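Local coordinates for insecticidal crystal protein Cry35Ab1 (Bacillus thuringiensis, PDB 4JP0) that forms one component of a binary insecticidal toxin active on western corn rootworm, probably acting at the larval midgut epithelium, at residues Met176-Val181 with Ile204-Gln209; Ile315-Leu320 with Gln332-Asp337. All coordinates share one frame; numbering follows the deposited sequence.

Interaction 1: Met176-Val181 with Ile204-Gln209; sequences MGWTLV and ILKKYQ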
loop_
_atom_site.group_PDB
_atom_site.type_symbol
_atom_site.label_atom_id
_atom_site.label_comp_id
_atom_site.label_asym_id
_atom_site.label_seq_id
_atom_site.Cartn_x
_atom_site.Cartn_y
_atom_site.Cartn_z
ATOM N N MET A 176 7.111 -9.709 -2.125
ATOM C CA MET A 176 8.202 -8.809 -1.815
ATOM C C MET A 176 7.824 -7.803 -0.762
ATOM O O MET A 176 8.699 -7.103 -0.257
ATOM C CB MET A 176 8.664 -8.061 -3.077
ATOM C CG MET A 176 9.028 -8.977 -4.227
ATOM S SD MET A 176 10.494 -9.989 -3.842
ATOM C CE MET A 176 11.763 -8.673 -4.081
ATOM N N GLY A 177 6.527 -7.692 -0.454
ATOM C CA GLY A 177 6.067 -6.726 0.557
ATOM C C GLY A 177 4.645 -7.054 0.994
ATOM O O GLY A 177 3.873 -7.588 0.198
ATOM N N TRP A 178 4.301 -6.726 2.242
ATOM C CA TRP A 178 3.006 -7.073 2.807
ATOM C C TRP A 178 2.762 -6.068 3.919
ATOM O O TRP A 178 3.668 -5.765 4.705
ATOM C CB TRP A 178 3.113 -8.496 3.370
ATOM C CG TRP A 178 1.943 -9.195 3.967
ATOM C CD1 TRP A 178 1.248 -10.228 3.413
ATOM C CD2 TRP A 178 1.419 -9.036 5.305
ATOM N NE1 TRP A 178 0.291 -10.690 4.290
ATOM C CE2 TRP A 178 0.365 -9.975 5.455
ATOM C CE3 TRP A 178 1.704 -8.168 6.367
ATOM C CZ2 TRP A 178 -0.371 -10.099 6.631
ATOM C CZ3 TRP A 178 0.973 -8.284 7.547
ATOM C CH2 TRP A 178 -0.058 -9.229 7.668
ATOM N N THR A 179 1.564 -5.520 3.987
ATOM C CA THR A 179 1.316 -4.513 5.020
ATOM C C THR A 179 -0.179 -4.435 5.294
ATOM O O THR A 179 -0.970 -4.831 4.468
ATOM C CB THR A 179 1.922 -3.164 4.598
ATOM O OG1 THR A 179 1.911 -2.229 5.692
ATOM C CG2 THR A 179 1.099 -2.507 3.485
ATOM N N LEU A 180 -0.540 -3.979 6.486
ATOM C CA LEU A 180 -1.947 -3.939 6.893
ATOM C C LEU A 180 -2.504 -2.531 6.709
ATOM O O LEU A 180 -1.888 -1.537 7.156
ATOM C CB LEU A 180 -2.062 -4.316 8.356
ATOM C CG LEU A 180 -1.726 -5.779 8.633
ATOM C CD1 LEU A 180 -1.905 -6.102 10.113
ATOM C CD2 LEU A 180 -2.617 -6.654 7.804
ATOM N N VAL A 181 -3.658 -2.439 6.061
ATOM C CA VAL A 181 -4.236 -1.128 5.785
ATOM C C VAL A 181 -5.550 -0.946 6.509
ATOM O O VAL A 181 -6.458 -1.735 6.353
ATOM C CB VAL A 181 -4.451 -0.931 4.254
ATOM C CG1 VAL A 181 -5.142 0.431 3.926
ATOM C CG2 VAL A 181 -3.109 -1.068 3.542
ATOM N N ILE A 204 -5.267 -6.609 3.960
ATOM C CA ILE A 204 -3.910 -6.992 3.617
ATOM C C ILE A 204 -3.581 -6.505 2.210
ATOM O O ILE A 204 -4.287 -6.802 1.237
ATOM C CB ILE A 204 -3.769 -8.525 3.666
ATOM C CG1 ILE A 204 -4.027 -9.023 5.074
ATOM C CG2 ILE A 204 -2.336 -8.985 3.270
ATOM C CD1 ILE A 204 -4.248 -10.571 5.132
ATOM N N LEU A 205 -2.528 -5.719 2.112
ATOM C CA LEU A 205 -2.047 -5.227 0.811
ATOM C C LEU A 205 -0.670 -5.912 0.546
ATOM O O LEU A 205 0.288 -5.796 1.329
ATOM C CB LEU A 205 -1.964 -3.693 0.836
ATOM C CG LEU A 205 -1.385 -2.972 -0.379
ATOM C CD1 LEU A 205 -2.083 -3.396 -1.681
ATOM C CD2 LEU A 205 -1.435 -1.439 -0.181
ATOM N N LYS A 206 -0.608 -6.659 -0.555
ATOM C CA LYS A 206 0.567 -7.426 -0.900
ATOM C C LYS A 206 1.168 -6.862 -2.149
ATOM O O LYS A 206 0.440 -6.324 -3.013
ATOM C CB LYS A 206 0.149 -8.847 -1.262
ATOM C CG LYS A 206 -0.665 -9.566 -0.232
ATOM C CD LYS A 206 -0.753 -11.042 -0.609
ATOM C CE LYS A 206 -1.725 -11.786 0.276
ATOM N NZ LYS A 206 -1.748 -13.230 0.009
ATOM N N LYS A 207 2.485 -7.007 -2.244
ATOM C CA LYS A 207 3.228 -6.682 -3.472
ATOM C C LYS A 207 4.030 -7.893 -3.938
ATOM O O LYS A 207 4.956 -8.326 -3.239
ATOM C CB LYS A 207 4.189 -5.499 -3.301
ATOM C CG LYS A 207 4.653 -4.973 -4.665
ATOM C CD LYS A 207 5.772 -3.893 -4.606
ATOM C CE LYS A 207 7.152 -4.507 -4.343
ATOM N NZ LYS A 207 8.243 -3.471 -4.334
ATOM N N TYR A 208 3.662 -8.445 -5.097
ATOM C CA TYR A 208 4.385 -9.546 -5.700
ATOM C C TYR A 208 5.171 -9.034 -6.872
ATOM O O TYR A 208 4.749 -8.079 -7.552
ATOM C CB TYR A 208 3.424 -10.585 -6.258
ATOM C CG TYR A 208 2.637 -11.358 -5.218
ATOM C CD1 TYR A 208 1.313 -11.025 -4.906
ATOM C CD2 TYR A 208 3.206 -12.424 -4.546
ATOM C CE1 TYR A 208 0.598 -11.752 -3.926
ATOM C CE2 TYR A 208 2.480 -13.141 -3.596
ATOM C CZ TYR A 208 1.184 -12.797 -3.295
ATOM O OH TYR A 208 0.475 -13.540 -2.336
ATOM N N GLN A 209 6.321 -9.656 -7.114
ATOM C CA GLN A 209 7.082 -9.371 -8.330
ATOM C C GLN A 209 7.505 -10.698 -8.950
ATOM O O GLN A 209 7.560 -11.722 -8.260
ATOM C CB GLN A 209 8.275 -8.460 -8.069
ATOM C CG GLN A 209 7.873 -7.034 -7.717
ATOM C CD GLN A 209 9.074 -6.162 -7.408
ATOM O OE1 GLN A 209 10.008 -6.600 -6.739
ATOM N NE2 GLN A 209 9.047 -4.911 -7.883
#
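Met-176 and Gly-177 both face Lys-207, forming a classic beta bulge in the antiparallel pairing of 176-181 with 204-209, whose segment axes come within 4.6 Å. Lys-207 O takes a bond from Met-176 N at 2.8 Å and a weak one from Gly-177 N, while Lys-207 N returns the link to Gly-177 O. Past the bulge the ladder is regular, with Thr-179 and Leu-205 as a hydrogen-bonded pair.

On one face of the sheet the side chains of Trp-178 and Ile-204 cross at a slant. The indole CG stands anti to the backbone N (chi1 -177°), and CG2 of Ile-204 sits over one face of the ring, offset toward its rim, in a CH-pi contact 3.7 Å from the centroid of the five-membered ring of Trp-178. Leu-180 lies alongside Ile-204 and points the same way.

The face carrying Thr-179 and Leu-205 is covered by helix 272-279: Leu-275 and Leu-279 rest on both side chains, Gln-274 NE2 bonds to Thr-179 OG1, and Lys-207 NZ reaches Leu-279 O. Lys-206, on the indole side, extends to a salt bridge with Glu-327. At the bulged end the Met-176 and Gln-209 side chains cross at about a right angle, Met-176 CG lying 3.6 Å from Gln-209 OE1, while Gln-209 NE2 bonds to Thr-316 OG1.

Interaction 2: Ile315-Leu320 with Gln332-Asp337; sequences ITSLEL and QIQTSD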
loop_
_atom_site.group_PDB
_atom_site.type_symbol
_atom_site.label_atom_id
_atom_site.label_comp_id
_atom_site.label_asym_id
_atom_site.label_seq_id
_atom_site.Cartn_x
_atom_site.Cartn_y
_atom_site.Cartn_z
ATOM N N ILE A 315 7.401 -7.746 -13.521
ATOM C CA ILE A 315 6.025 -7.374 -13.279
ATOM C C ILE A 315 5.856 -7.102 -11.803
ATOM O O ILE A 315 6.430 -7.807 -10.983
ATOM C CB ILE A 315 5.070 -8.507 -13.660
ATOM C CG1 ILE A 315 5.289 -8.972 -15.105
ATOM C CG2 ILE A 315 3.607 -8.010 -13.494
ATOM C CD1 ILE A 315 4.957 -7.882 -16.157
ATOM N N THR A 316 5.085 -6.068 -11.461
ATOM C CA THR A 316 4.729 -5.843 -10.050
ATOM C C THR A 316 3.226 -5.977 -9.925
ATOM O O THR A 316 2.469 -5.332 -10.668
ATOM C CB THR A 316 5.172 -4.460 -9.607
ATOM O OG1 THR A 316 6.595 -4.413 -9.635
ATOM C CG2 THR A 316 4.834 -4.206 -8.116
ATOM N N SER A 317 2.766 -6.794 -8.982
ATOM C CA SER A 317 1.339 -6.976 -8.782
ATOM C C SER A 317 0.959 -6.502 -7.364
ATOM O O SER A 317 1.407 -7.059 -6.385
ATOM C CB SER A 317 0.965 -8.460 -8.926
ATOM O OG SER A 317 -0.442 -8.634 -8.823
ATOM N N LEU A 318 0.142 -5.464 -7.291
ATOM C CA LEU A 318 -0.348 -4.945 -6.014
ATOM C C LEU A 318 -1.735 -5.551 -5.832
ATOM O O LEU A 318 -2.579 -5.440 -6.723
ATOM C CB LEU A 318 -0.413 -3.433 -6.110
ATOM C CG LEU A 318 0.951 -2.797 -5.831
ATOM C CD1 LEU A 318 0.924 -1.258 -5.953
ATOM C CD2 LEU A 318 1.378 -3.191 -4.454
ATOM N N GLU A 319 -1.981 -6.222 -4.711
ATOM C CA GLU A 319 -3.251 -6.935 -4.538
ATOM C C GLU A 319 -3.764 -6.690 -3.123
ATOM O O GLU A 319 -3.035 -6.833 -2.169
ATOM C CB GLU A 319 -3.049 -8.444 -4.770
ATOM C CG GLU A 319 -2.497 -8.789 -6.162
ATOM C CD GLU A 319 -2.042 -10.252 -6.311
ATOM O OE1 GLU A 319 -2.399 -11.106 -5.493
ATOM O OE2 GLU A 319 -1.308 -10.573 -7.269
ATOM N N LEU A 320 -5.034 -6.352 -3.017
ATOM C CA LEU A 320 -5.636 -5.982 -1.753
ATOM C C LEU A 320 -6.719 -6.972 -1.376
ATOM O O LEU A 320 -7.583 -7.302 -2.210
ATOM C CB LEU A 320 -6.258 -4.597 -1.896
ATOM C CG LEU A 320 -6.933 -4.029 -0.655
ATOM C CD1 LEU A 320 -5.893 -3.698 0.387
ATOM C CD2 LEU A 320 -7.738 -2.758 -0.997
ATOM N N GLN A 332 -6.736 -5.785 -7.750
ATOM C CA GLN A 332 -5.380 -6.119 -8.182
ATOM C C GLN A 332 -5.017 -5.258 -9.358
ATOM O O GLN A 332 -5.886 -4.890 -10.138
ATOM C CB GLN A 332 -5.284 -7.562 -8.639
ATOM C CG GLN A 332 -6.298 -7.919 -9.722
ATOM C CD GLN A 332 -6.014 -9.253 -10.429
ATOM O OE1 GLN A 332 -4.915 -9.809 -10.333
ATOM N NE2 GLN A 332 -7.012 -9.758 -11.134
ATOM N N ILE A 333 -3.731 -4.969 -9.500
ATOM C CA ILE A 333 -3.240 -4.264 -10.678
ATOM C C ILE A 333 -1.846 -4.766 -10.913
ATOM O O ILE A 333 -1.087 -4.950 -9.950
ATOM C CB ILE A 333 -3.268 -2.718 -10.508
ATOM C CG1 ILE A 333 -2.506 -2.039 -11.655
ATOM C CG2 ILE A 333 -2.642 -2.330 -9.210
ATOM C CD1 ILE A 333 -2.718 -0.495 -11.743
ATOM N N GLN A 334 -1.545 -5.070 -12.176
ATOM C CA GLN A 334 -0.205 -5.461 -12.557
ATOM C C GLN A 334 0.400 -4.390 -13.462
ATOM O O GLN A 334 -0.290 -3.813 -14.303
ATOM C CB GLN A 334 -0.193 -6.797 -13.292
ATOM C CG GLN A 334 -0.463 -7.973 -12.394
ATOM C CD GLN A 334 -1.935 -8.154 -12.177
ATOM O OE1 GLN A 334 -2.718 -8.072 -13.138
ATOM N NE2 GLN A 334 -2.331 -8.406 -10.926
ATOM N N THR A 335 1.672 -4.093 -13.242
ATOM C CA THR A 335 2.385 -3.115 -14.070
ATOM C C THR A 335 3.747 -3.691 -14.417
ATOM O O THR A 335 4.230 -4.580 -13.712
ATOM C CB THR A 335 2.570 -1.774 -13.323
ATOM O OG1 THR A 335 3.360 -1.956 -12.147
ATOM C CG2 THR A 335 1.221 -1.224 -12.787
ATOM N N SER A 336 4.361 -3.202 -15.498
ATOM C CA SER A 336 5.714 -3.620 -15.836
ATOM C C SER A 336 6.562 -2.368 -16.009
ATOM O O SER A 336 6.074 -1.342 -16.450
ATOM C CB SER A 336 5.738 -4.483 -17.099
ATOM O OG SER A 336 5.217 -3.760 -18.197
ATOM N N ASP A 337 7.832 -2.485 -15.670
ATOM C CA ASP A 337 8.792 -1.390 -15.559
ATOM C C ASP A 337 9.846 -1.529 -16.656
ATOM O O ASP A 337 10.696 -2.429 -16.625
ATOM C CB ASP A 337 9.439 -1.525 -14.183
ATOM C CG ASP A 337 10.472 -0.464 -13.893
ATOM O OD1 ASP A 337 10.847 0.294 -14.828
ATOM O OD2 ASP A 337 10.981 -0.348 -12.744
#
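Ser-317 OG is gripped from both strands: Gln-334 NE2 donates to it across the contact at 2.8 Å, and the hydroxyl donates to Glu-319 OE2 on its own strand at 2.6 Å. The hydrogen bond from the amide is almost straight, 178° at the hydrogen, with the hydroxyl oxygen in the amide plane of Gln-334; the carboxylate oxygen accepts through its anti lone pair. A bend at chi2 (82°) places CD of Gln-334 within 3.7 Å of Ser-317 OG. NE2 also donates to Gln-332 OE1 at 3.0 Å, coming from above that carbonyl plane, and the two bonds from NE2 fix how the amide is turned. NE2 thus bridges Gln-332 and Ser-317 in a network that extends to Glu-319, whose OE1 is bonded to Tyr-321 OH. The Glu-319 and Gln-332 side chains lie side by side, touching through CG and CB, their carboxylate and amide planes 85° apart.

At the far end of this face Ile-315 CD1 packs on Ser-336 CB at 3.6 Å. On the reverse face Leu-318 CB meets Ile-333 CG2 at 4.0 Å, and both residues lie against Ile-243 of helix 240-247. Paired backbone bonds at Thr-316 with Thr-335 and at Leu-318 with Ile-333 alternate with the non-hydrogen-bonded pairs. This alternation is that of an antiparallel ladder, and the short connection between strands 307-323 and 327-346 makes it a long beta hairpin.

Followed from the N terminus, the chain enters this sheet at strand 174-182. Interaction 1 closes a loop that includes helix 193-199 before strand 202-221 returns. About a hundred residues later, interaction 2 closes the shorter hairpin loop between strands 307-323 and 327-346. The two closures follow in series, neither nesting nor crossing, yet they meet in space: strands 202-221 and 307-323 are neighbours, probably hydrogen-bonded between Ser-317 N and Tyr-208 O and between Lys-206 N and Glu-319 O. Together they build one four-stranded antiparallel sheet, whose successive strands follow chain order, within the range of the P42 insecticidal crystal toxin family.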